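Local coordinates for protein toluene, o-xylene monooxygenase oxygenase subunit (Pseudomonas stutzeri, PDB 2INC) that serves as an oxygenase subunit of a toluene/o-xylene monooxygenase, an enzyme that probably hydroxylates aromatic rings with molecular oxygen, at residues L124-A127 with L128-G131; H155-W158 with L159-A163; V218-P221 with A222-A226. One frame throughout, in Å; residues are numbered along the deposited sequence.

Interaction 1. Residues L124-A127 with L128-G131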
ATOM      1  N   LEU B 124     -35.960 -10.809   6.700  1.00 32.11           N
ATOM      2  CA  LEU B 124     -35.875 -10.038   7.905  1.00 31.41           C
ATOM      3  C   LEU B 124     -34.551  -9.222   7.934  1.00 30.66           C
ATOM      4  O   LEU B 124     -34.569  -8.064   8.300  1.00 31.58           O
ATOM      5  CB  LEU B 124     -35.976 -10.959   9.108  1.00 32.59           C
ATOM      6  CG  LEU B 124     -35.866 -10.239  10.450  1.00 32.09           C
ATOM      7  CD1 LEU B 124     -36.794  -8.969  10.566  1.00 37.10           C
ATOM      8  CD2 LEU B 124     -36.307 -11.245  11.529  1.00 34.46           C
ATOM      9  N   PHE B 125     -33.437  -9.810   7.518  1.00 29.65           N
ATOM     10  CA  PHE B 125     -32.144  -9.100   7.563  1.00 29.58           C
ATOM     11  C   PHE B 125     -32.125  -7.973   6.551  1.00 30.62           C
ATOM     12  O   PHE B 125     -31.572  -6.908   6.847  1.00 30.40           O
ATOM     13  CB  PHE B 125     -30.929 -10.056   7.320  1.00 30.36           C
ATOM     14  CG  PHE B 125     -30.721 -11.091   8.406  1.00 29.70           C
ATOM     15  CD1 PHE B 125     -30.025 -12.286   8.112  1.00 32.49           C
ATOM     16  CD2 PHE B 125     -31.174 -10.898   9.697  1.00 31.86           C
ATOM     17  CE1 PHE B 125     -29.799 -13.266   9.065  1.00 29.57           C
ATOM     18  CE2 PHE B 125     -30.972 -11.880  10.682  1.00 35.14           C
ATOM     19  CZ  PHE B 125     -30.274 -13.067  10.372  1.00 32.61           C
ATOM     20  N   HIS B 126     -32.742  -8.177   5.372  1.00 29.21           N
ATOM     21  CA  HIS B 126     -32.847  -7.073   4.432  1.00 30.28           C
ATOM     22  C   HIS B 126     -33.756  -5.949   4.966  1.00 31.17           C
ATOM     23  O   HIS B 126     -33.422  -4.788   4.814  1.00 32.55           O
ATOM     24  CB  HIS B 126     -33.339  -7.517   3.055  1.00 30.86           C
ATOM     25  CG  HIS B 126     -33.283  -6.408   2.042  1.00 33.18           C
ATOM     26  ND1 HIS B 126     -32.097  -5.861   1.606  1.00 30.61           N
ATOM     27  CD2 HIS B 126     -34.266  -5.684   1.463  1.00 34.00           C
ATOM     28  CE1 HIS B 126     -32.350  -4.873   0.761  1.00 35.45           C
ATOM     29  NE2 HIS B 126     -33.663  -4.758   0.642  1.00 36.91           N
ATOM     30  N   ALA B 127     -34.827  -6.294   5.675  1.00 30.14           N
ATOM     31  CA  ALA B 127     -35.691  -5.283   6.307  1.00 29.09           C
ATOM     32  C   ALA B 127     -34.893  -4.509   7.363  1.00 28.88           C
ATOM     33  O   ALA B 127     -35.064  -3.311   7.490  1.00 30.34           O
ATOM     34  CB  ALA B 127     -36.913  -5.955   6.955  1.00 29.12           C
ATOM     35  N   LEU B 128     -33.966  -5.162   8.051  1.00 28.82           N
ATOM     36  CA  LEU B 128     -33.111  -4.432   8.991  1.00 28.81           C
ATOM     37  C   LEU B 128     -32.142  -3.502   8.264  1.00 29.90           C
ATOM     38  O   LEU B 128     -31.820  -2.391   8.767  1.00 30.91           O
ATOM     39  CB  LEU B 128     -32.330  -5.408   9.877  1.00 30.01           C
ATOM     40  CG  LEU B 128     -33.114  -6.235  10.898  1.00 29.35           C
ATOM     41  CD1 LEU B 128     -32.102  -7.143  11.619  1.00 33.63           C
ATOM     42  CD2 LEU B 128     -33.833  -5.326  11.867  1.00 30.19           C
ATOM     43  N   GLN B 129     -31.595  -3.976   7.147  1.00 29.93           N
ATOM     44  CA  GLN B 129     -30.730  -3.191   6.264  1.00 29.95           C
ATOM     45  C   GLN B 129     -31.456  -1.928   5.863  1.00 30.35           C
ATOM     46  O   GLN B 129     -30.918  -0.852   5.916  1.00 30.34           O
ATOM     47  CB  GLN B 129     -30.429  -4.036   5.027  1.00 28.10           C
ATOM     48  CG  GLN B 129     -29.487  -3.379   3.988  1.00 28.37           C
ATOM     49  CD  GLN B 129     -29.254  -4.309   2.845  1.00 31.63           C
ATOM     50  OE1 GLN B 129     -29.489  -5.514   2.984  1.00 30.99           O
ATOM     51  NE2 GLN B 129     -28.833  -3.762   1.679  1.00 32.53           N
ATOM     52  N   MET B 130     -32.703  -2.056   5.438  1.00 31.49           N
ATOM     53  CA  MET B 130     -33.510  -0.893   5.115  1.00 32.19           C
ATOM     54  C   MET B 130     -33.768   0.021   6.312  1.00 32.80           C
ATOM     55  O   MET B 130     -33.722   1.263   6.200  1.00 32.46           O
ATOM     56  CB  MET B 130     -34.860  -1.364   4.578  1.00 32.15           C
ATOM     57  CG  MET B 130     -34.716  -2.034   3.223  1.00 34.05           C
ATOM     58  SD  MET B 130     -36.311  -2.836   2.837  1.00 36.48           S
ATOM     59  CE  MET B 130     -37.394  -1.422   2.541  1.00 36.41           C
ATOM     60  N   GLY B 131     -34.057  -0.590   7.455  1.00 31.80           N
ATOM     61  CA  GLY B 131     -34.263   0.147   8.730  1.00 31.38           C
ATOM     62  C   GLY B 131     -33.094   0.998   9.101  1.00 31.03           C
ATOM     63  O   GLY B 131     -33.231   2.207   9.348  1.00 28.51           O
TER
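Within the ferritin-like helical bundle, a buried part of helix 121-138 sets His126 against Gln129 and Met130 on the following turn, on a flank that meets the chain of another protein. Regular i to i+4 backbone bonds run through the segment, from Leu128 N to Leu124 O through to Gly131 N to Ala127 O; that from Met130 N to His126 O is 2.9 Å. With CG anti to the backbone N (chi1 -173°), the His126 ring swings over the next turn. Its ND1 gives a weak, bent hydrogen bond of 3.0 Å to Gln129 OE1, which lies at the ring edge, while ring and amide planes stand 82° apart. The far ends meet the other protein: His126 NE2 bonds a basic side chain, and Gln129 NE2 polar side chains, of that chain. Met130 CG makes an off-centre CH-pi contact with the same ring, 4.3 Å from the centroid of His126, and Met130 SD comes obliquely to within 3.8 Å of His126 CD2. On another flank Leu124 and Leu128 pack on helices 190-202 and 208-237, and the Phe125 ring meets Trp158 edge-to-face. Leu128 CD1 touches the rim of that phenylalanine, 4.3 Å from Phe125 CD2.

Interaction 2. Residues H155-W158 with L159-A163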
ATOM      1  N   HIS B 155     -25.823  -5.439   8.160  1.00 28.92           N
ATOM      2  CA  HIS B 155     -27.056  -6.172   7.922  1.00 27.95           C
ATOM      3  C   HIS B 155     -27.008  -6.741   6.507  1.00 30.34           C
ATOM      4  O   HIS B 155     -27.528  -7.827   6.269  1.00 29.23           O
ATOM      5  CB  HIS B 155     -28.305  -5.246   8.009  1.00 29.78           C
ATOM      6  CG  HIS B 155     -28.602  -4.692   9.398  1.00 29.68           C
ATOM      7  ND1 HIS B 155     -28.460  -5.408  10.572  1.00 30.76           N
ATOM      8  CD2 HIS B 155     -29.051  -3.478   9.768  1.00 26.63           C
ATOM      9  CE1 HIS B 155     -28.806  -4.659  11.600  1.00 29.82           C
ATOM     10  NE2 HIS B 155     -29.182  -3.486  11.140  1.00 32.36           N
ATOM     11  N   LEU B 156     -26.361  -6.034   5.589  1.00 28.63           N
ATOM     12  CA  LEU B 156     -26.184  -6.588   4.213  1.00 30.09           C
ATOM     13  C   LEU B 156     -25.277  -7.839   4.228  1.00 29.58           C
ATOM     14  O   LEU B 156     -25.507  -8.825   3.523  1.00 29.37           O
ATOM     15  CB  LEU B 156     -25.569  -5.527   3.301  1.00 31.18           C
ATOM     16  CG  LEU B 156     -25.194  -5.965   1.842  1.00 32.03           C
ATOM     17  CD1 LEU B 156     -26.376  -6.713   1.196  1.00 32.81           C
ATOM     18  CD2 LEU B 156     -24.696  -4.839   0.930  1.00 31.84           C
ATOM     19  N   ARG B 157     -24.277  -7.793   5.092  1.00 29.81           N
ATOM     20  CA  ARG B 157     -23.380  -8.928   5.285  1.00 30.34           C
ATOM     21  C   ARG B 157     -24.208 -10.124   5.764  1.00 30.66           C
ATOM     22  O   ARG B 157     -24.032 -11.239   5.258  1.00 31.12           O
ATOM     23  CB  ARG B 157     -22.378  -8.538   6.366  1.00 28.79           C
ATOM     24  CG  ARG B 157     -21.321  -9.612   6.604  1.00 32.66           C
ATOM     25  CD  ARG B 157     -20.628  -9.354   7.880  1.00 30.13           C
ATOM     26  NE  ARG B 157     -19.603 -10.403   8.117  1.00 29.97           N
ATOM     27  CZ  ARG B 157     -19.201 -10.842   9.316  1.00 35.00           C
ATOM     28  NH1 ARG B 157     -18.283 -11.817   9.384  1.00 35.83           N
ATOM     29  NH2 ARG B 157     -19.681 -10.343  10.444  1.00 36.69           N
ATOM     30  N   TRP B 158     -25.136  -9.917   6.711  1.00 30.71           N
ATOM     31  CA  TRP B 158     -25.899 -11.071   7.218  1.00 30.47           C
ATOM     32  C   TRP B 158     -26.816 -11.630   6.132  1.00 30.89           C
ATOM     33  O   TRP B 158     -26.929 -12.863   5.933  1.00 30.93           O
ATOM     34  CB  TRP B 158     -26.744 -10.704   8.440  1.00 30.97           C
ATOM     35  CG  TRP B 158     -26.072 -10.146   9.572  1.00 29.08           C
ATOM     36  CD1 TRP B 158     -24.723 -10.055   9.790  1.00 32.27           C
ATOM     37  CD2 TRP B 158     -26.708  -9.610  10.739  1.00 31.68           C
ATOM     38  NE1 TRP B 158     -24.489  -9.469  11.030  1.00 29.74           N
ATOM     39  CE2 TRP B 158     -25.694  -9.158  11.601  1.00 27.29           C
ATOM     40  CE3 TRP B 158     -28.061  -9.393  11.113  1.00 30.61           C
ATOM     41  CZ2 TRP B 158     -25.965  -8.568  12.823  1.00 28.84           C
ATOM     42  CZ3 TRP B 158     -28.329  -8.784  12.335  1.00 31.75           C
ATOM     43  CH2 TRP B 158     -27.279  -8.378  13.181  1.00 31.80           C
ATOM     44  N   LEU B 159     -27.496 -10.739   5.412  1.00 29.57           N
ATOM     45  CA  LEU B 159     -28.291 -11.161   4.265  1.00 30.31           C
ATOM     46  C   LEU B 159     -27.424 -11.992   3.308  1.00 30.63           C
ATOM     47  O   LEU B 159     -27.874 -13.038   2.822  1.00 30.71           O
ATOM     48  CB  LEU B 159     -28.899  -9.958   3.522  1.00 28.72           C
ATOM     49  CG  LEU B 159     -29.388 -10.041   2.066  1.00 30.47           C
ATOM     50  CD1 LEU B 159     -30.587 -10.952   1.983  1.00 28.70           C
ATOM     51  CD2 LEU B 159     -29.779  -8.652   1.625  1.00 31.29           C
ATOM     52  N   THR B 160     -26.189 -11.542   3.061  1.00 29.34           N
ATOM     53  CA  THR B 160     -25.337 -12.188   2.062  1.00 28.58           C
ATOM     54  C   THR B 160     -24.939 -13.617   2.516  1.00 29.61           C
ATOM     55  O   THR B 160     -24.993 -14.571   1.709  1.00 29.45           O
ATOM     56  CB  THR B 160     -24.153 -11.269   1.737  1.00 28.44           C
ATOM     57  OG1 THR B 160     -24.662 -10.008   1.228  1.00 28.64           O
ATOM     58  CG2 THR B 160     -23.195 -11.897   0.743  1.00 30.74           C
ATOM     59  N   HIS B 161     -24.580 -13.780   3.784  1.00 28.85           N
ATOM     60  CA  HIS B 161     -24.288 -15.116   4.343  1.00 29.38           C
ATOM     61  C   HIS B 161     -25.499 -16.006   4.134  1.00 30.08           C
ATOM     62  O   HIS B 161     -25.381 -17.189   3.759  1.00 30.09           O
ATOM     63  CB  HIS B 161     -24.096 -15.103   5.882  1.00 29.51           C
ATOM     64  CG  HIS B 161     -22.944 -14.296   6.401  1.00 30.29           C
ATOM     65  ND1 HIS B 161     -21.746 -14.138   5.720  1.00 33.20           N
ATOM     66  CD2 HIS B 161     -22.772 -13.694   7.612  1.00 28.23           C
ATOM     67  CE1 HIS B 161     -20.897 -13.462   6.483  1.00 29.44           C
ATOM     68  NE2 HIS B 161     -21.496 -13.180   7.631  1.00 34.00           N
ATOM     69  N   THR B 162     -26.681 -15.484   4.460  1.00 29.74           N
ATOM     70  CA  THR B 162     -27.911 -16.261   4.399  1.00 31.13           C
ATOM     71  C   THR B 162     -28.207 -16.653   2.936  1.00 30.00           C
ATOM     72  O   THR B 162     -28.536 -17.784   2.656  1.00 30.85           O
ATOM     73  CB  THR B 162     -29.127 -15.423   4.953  1.00 30.24           C
ATOM     74  OG1 THR B 162     -28.772 -14.911   6.238  1.00 31.61           O
ATOM     75  CG2 THR B 162     -30.328 -16.326   5.125  1.00 31.73           C
ATOM     76  N   ALA B 163     -28.050 -15.721   2.016  1.00 31.15           N
ATOM     77  CA  ALA B 163     -28.194 -16.020   0.560  1.00 29.31           C
ATOM     78  C   ALA B 163     -27.242 -17.163   0.115  1.00 31.38           C
ATOM     79  O   ALA B 163     -27.646 -18.103  -0.578  1.00 30.95           O
ATOM     80  CB  ALA B 163     -27.940 -14.788  -0.261  1.00 29.53           C
TER
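Arg157 and His161, one turn apart on helix 142-172, form one closely packed side of this contact in a buried part of the bundle. His161 NE2 sits 3.3 Å above the plane of the Arg157 guanidinium, offset toward its rim, and Arg157 CZ lies in the plane of the imidazole at its edge. The two planes are 70° apart, so this is an edge-on approach and not a stack; the 3.4 Å between Arg157 NE and His161 NE2 is too badly angled for a hydrogen bond. The face of the same imidazole covers Arg157 O, which is 3.4 Å from His161 CG.

Two threonines make the tightest grip. With OG1 beside its own backbone N (chi1 -59°), Thr160 reaches back to Leu156 O at 2.7 Å, and Thr160 N donates to the same oxygen from the opposite face of its plane. Thr162 repeats the pattern on Trp158 O, where its OG1 stands at 2.8 Å.

The side of Leu156 and Leu159 is looser but still buried: Leu156 CD1 and Leu159 CD2 merely touch at 3.9 Å, and an aromatic side chain of another protein packs on Leu156. Shortening His161 to an alanine is likely to strip the ring from beside Arg157 O, though the backbone bond would stay, and to leave the guanidinium without the imidazole over one face.

Arg157 is paired with Glu87 and Asp253, and Asp253 also accepts from Trp158 NE1. An NE2 held against a cationic face is consistent with a neutral His161.

Interaction 3. Residues V218-P221 with A222-A226; sequences VTKP and AVEEA
Lys220 and Glu224, an i to i+4 pair on helix 208-237, supply the charged part of the contact. The lysine chain bends twice (chi3 54°, chi4 59°), curling the ammonium toward the glutamate on the next turn, and Lys220 NZ meets Glu224 OE2 at 2.7 Å, nearly along the C-O axis, in a salt bridge that is also a hydrogen bond. Both ends have further partners: Lys220 NZ bonds His257 ND1, and Glu224 OE1 pairs with Arg258. Glu225 turns elsewhere, its OE2 bridging to Lys251 and Arg258.

Among the backbone bonds, Val223 N to Thr219 O is short and straight at 2.8 Å, and Glu224 N to Lys220 O is 2.7 Å. Pro221 has no N-H to give to the turn before it, and the helix kinks there. Close by, the bond from Ala222 N to Val218 O is weak and stretched to 3.4 Å. Pro221 O still accepts, from Glu225 N.

The apolar contact is small. Thr219 and Val223 lie side by side, pointing the same way, with Thr219 CG2 and Val223 CG2 4.0 Å apart, while Thr219 OG1 is taken by Ala214 O.

The proline kink and the wider pi-type turn at 224-226 interrupt a long bundle helix whose buried middle also carries the Lys220-Glu224 salt bridge, consistent with the ferritin-like fold of this hydroxylase family.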
ATOM      1  N   VAL B 218     -35.350  -1.859  20.024  1.00 34.13           N
ATOM      2  CA  VAL B 218     -36.430  -2.811  20.236  1.00 36.32           C
ATOM      3  C   VAL B 218     -36.357  -3.961  19.249  1.00 34.94           C
ATOM      4  O   VAL B 218     -36.223  -5.110  19.660  1.00 36.39           O
ATOM      5  CB  VAL B 218     -37.844  -2.140  20.183  1.00 35.98           C
ATOM      6  CG1 VAL B 218     -38.959  -3.198  20.297  1.00 39.00           C
ATOM      7  CG2 VAL B 218     -37.960  -1.068  21.320  1.00 36.77           C
ATOM      8  N   THR B 219     -36.456  -3.668  17.958  1.00 33.98           N
ATOM      9  CA  THR B 219     -36.501  -4.736  16.967  1.00 32.36           C
ATOM     10  C   THR B 219     -35.198  -5.562  16.934  1.00 33.99           C
ATOM     11  O   THR B 219     -35.211  -6.807  17.030  1.00 32.45           O
ATOM     12  CB  THR B 219     -36.783  -4.130  15.631  1.00 33.23           C
ATOM     13  OG1 THR B 219     -38.051  -3.489  15.722  1.00 33.77           O
ATOM     14  CG2 THR B 219     -36.853  -5.197  14.548  1.00 29.99           C
ATOM     15  N   LYS B 220     -34.050  -4.880  16.896  1.00 32.99           N
ATOM     16  CA  LYS B 220     -32.812  -5.621  16.725  1.00 34.40           C
ATOM     17  C   LYS B 220     -32.524  -6.571  17.900  1.00 36.21           C
ATOM     18  O   LYS B 220     -32.167  -7.748  17.690  1.00 37.15           O
ATOM     19  CB  LYS B 220     -31.636  -4.661  16.415  1.00 33.40           C
ATOM     20  CG  LYS B 220     -31.541  -4.392  14.909  1.00 33.99           C
ATOM     21  CD  LYS B 220     -30.565  -3.288  14.490  1.00 32.68           C
ATOM     22  CE  LYS B 220     -29.188  -3.522  15.038  1.00 29.97           C
ATOM     23  NZ  LYS B 220     -28.571  -4.806  14.618  1.00 31.32           N
ATOM     24  N   PRO B 221     -32.630  -6.084  19.143  1.00 36.52           N
ATOM     25  CA  PRO B 221     -32.365  -7.097  20.184  1.00 37.59           C
ATOM     26  C   PRO B 221     -33.322  -8.290  20.158  1.00 37.68           C
ATOM     27  O   PRO B 221     -32.871  -9.383  20.438  1.00 37.71           O
ATOM     28  CB  PRO B 221     -32.408  -6.290  21.499  1.00 37.83           C
ATOM     29  CG  PRO B 221     -31.974  -4.858  21.012  1.00 37.34           C
ATOM     30  CD  PRO B 221     -32.818  -4.744  19.721  1.00 36.33           C
ATOM     31  N   ALA B 222     -34.583  -8.103  19.751  1.00 37.89           N
ATOM     32  CA  ALA B 222     -35.519  -9.224  19.566  1.00 37.01           C
ATOM     33  C   ALA B 222     -35.091 -10.131  18.418  1.00 37.04           C
ATOM     34  O   ALA B 222     -35.136 -11.355  18.545  1.00 36.85           O
ATOM     35  CB  ALA B 222     -36.948  -8.760  19.374  1.00 37.14           C
ATOM     36  N   VAL B 223     -34.741  -9.551  17.267  1.00 36.07           N
ATOM     37  CA  VAL B 223     -34.242 -10.355  16.131  1.00 35.67           C
ATOM     38  C   VAL B 223     -32.974 -11.126  16.515  1.00 36.24           C
ATOM     39  O   VAL B 223     -32.815 -12.323  16.222  1.00 35.86           O
ATOM     40  CB  VAL B 223     -33.953  -9.471  14.899  1.00 35.27           C
ATOM     41  CG1 VAL B 223     -33.284 -10.319  13.804  1.00 37.58           C
ATOM     42  CG2 VAL B 223     -35.234  -8.879  14.399  1.00 33.02           C
ATOM     43  N   GLU B 224     -32.064 -10.452  17.215  1.00 36.10           N
ATOM     44  CA  GLU B 224     -30.767 -11.052  17.473  1.00 35.83           C
ATOM     45  C   GLU B 224     -30.925 -12.188  18.463  1.00 35.96           C
ATOM     46  O   GLU B 224     -30.281 -13.209  18.316  1.00 35.71           O
ATOM     47  CB  GLU B 224     -29.781 -10.007  17.978  1.00 34.94           C
ATOM     48  CG  GLU B 224     -29.450  -8.975  16.858  1.00 39.36           C
ATOM     49  CD  GLU B 224     -29.078  -7.591  17.396  1.00 43.54           C
ATOM     50  OE1 GLU B 224     -28.912  -7.414  18.656  1.00 45.58           O
ATOM     51  OE2 GLU B 224     -28.947  -6.675  16.543  1.00 44.21           O
ATOM     52  N   GLU B 225     -31.785 -12.008  19.467  1.00 37.30           N
ATOM     53  CA  GLU B 225     -31.992 -13.069  20.473  1.00 37.88           C
ATOM     54  C   GLU B 225     -32.745 -14.274  19.901  1.00 38.13           C
ATOM     55  O   GLU B 225     -32.346 -15.413  20.113  1.00 39.30           O
ATOM     56  CB  GLU B 225     -32.582 -12.518  21.783  1.00 38.25           C
ATOM     57  CG  GLU B 225     -31.625 -11.555  22.558  1.00 40.08           C
ATOM     58  CD  GLU B 225     -30.165 -12.051  22.756  1.00 45.76           C
ATOM     59  OE1 GLU B 225     -29.959 -13.208  23.210  1.00 43.88           O
ATOM     60  OE2 GLU B 225     -29.203 -11.270  22.483  1.00 45.76           O
ATOM     61  N   ALA B 226     -33.762 -14.039  19.093  1.00 37.64           N
ATOM     62  CA  ALA B 226     -34.451 -15.150  18.457  1.00 37.09           C
ATOM     63  C   ALA B 226     -33.605 -15.886  17.419  1.00 37.55           C
ATOM     64  O   ALA B 226     -33.414 -17.119  17.481  1.00 37.00           O
ATOM     65  CB  ALA B 226     -35.800 -14.670  17.851  1.00 36.57           C
TER

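How the interactions relate
All three contacts lie on neighbouring helices of one bundle, and their centres form a triangle: interaction 1 lies about 10 Å from interaction 2 and about 12 Å from interaction 3, and those two lie about 16 Å apart. Gln129 OE1 touches Leu159 CD2 at 3.4 Å, joining helix 121-138 to helix 142-172. Toward helix 208-237, Leu128 CD2 packs on Lys220 CG at 3.9 Å. Interactions 2 and 3 meet where His155 CE1 comes within 3.0 Å of Lys220 NZ. Glu151 and His257 also approach Lys220 and His155 there, and the outer flanks of interactions 1 and 2 meet another protein chain.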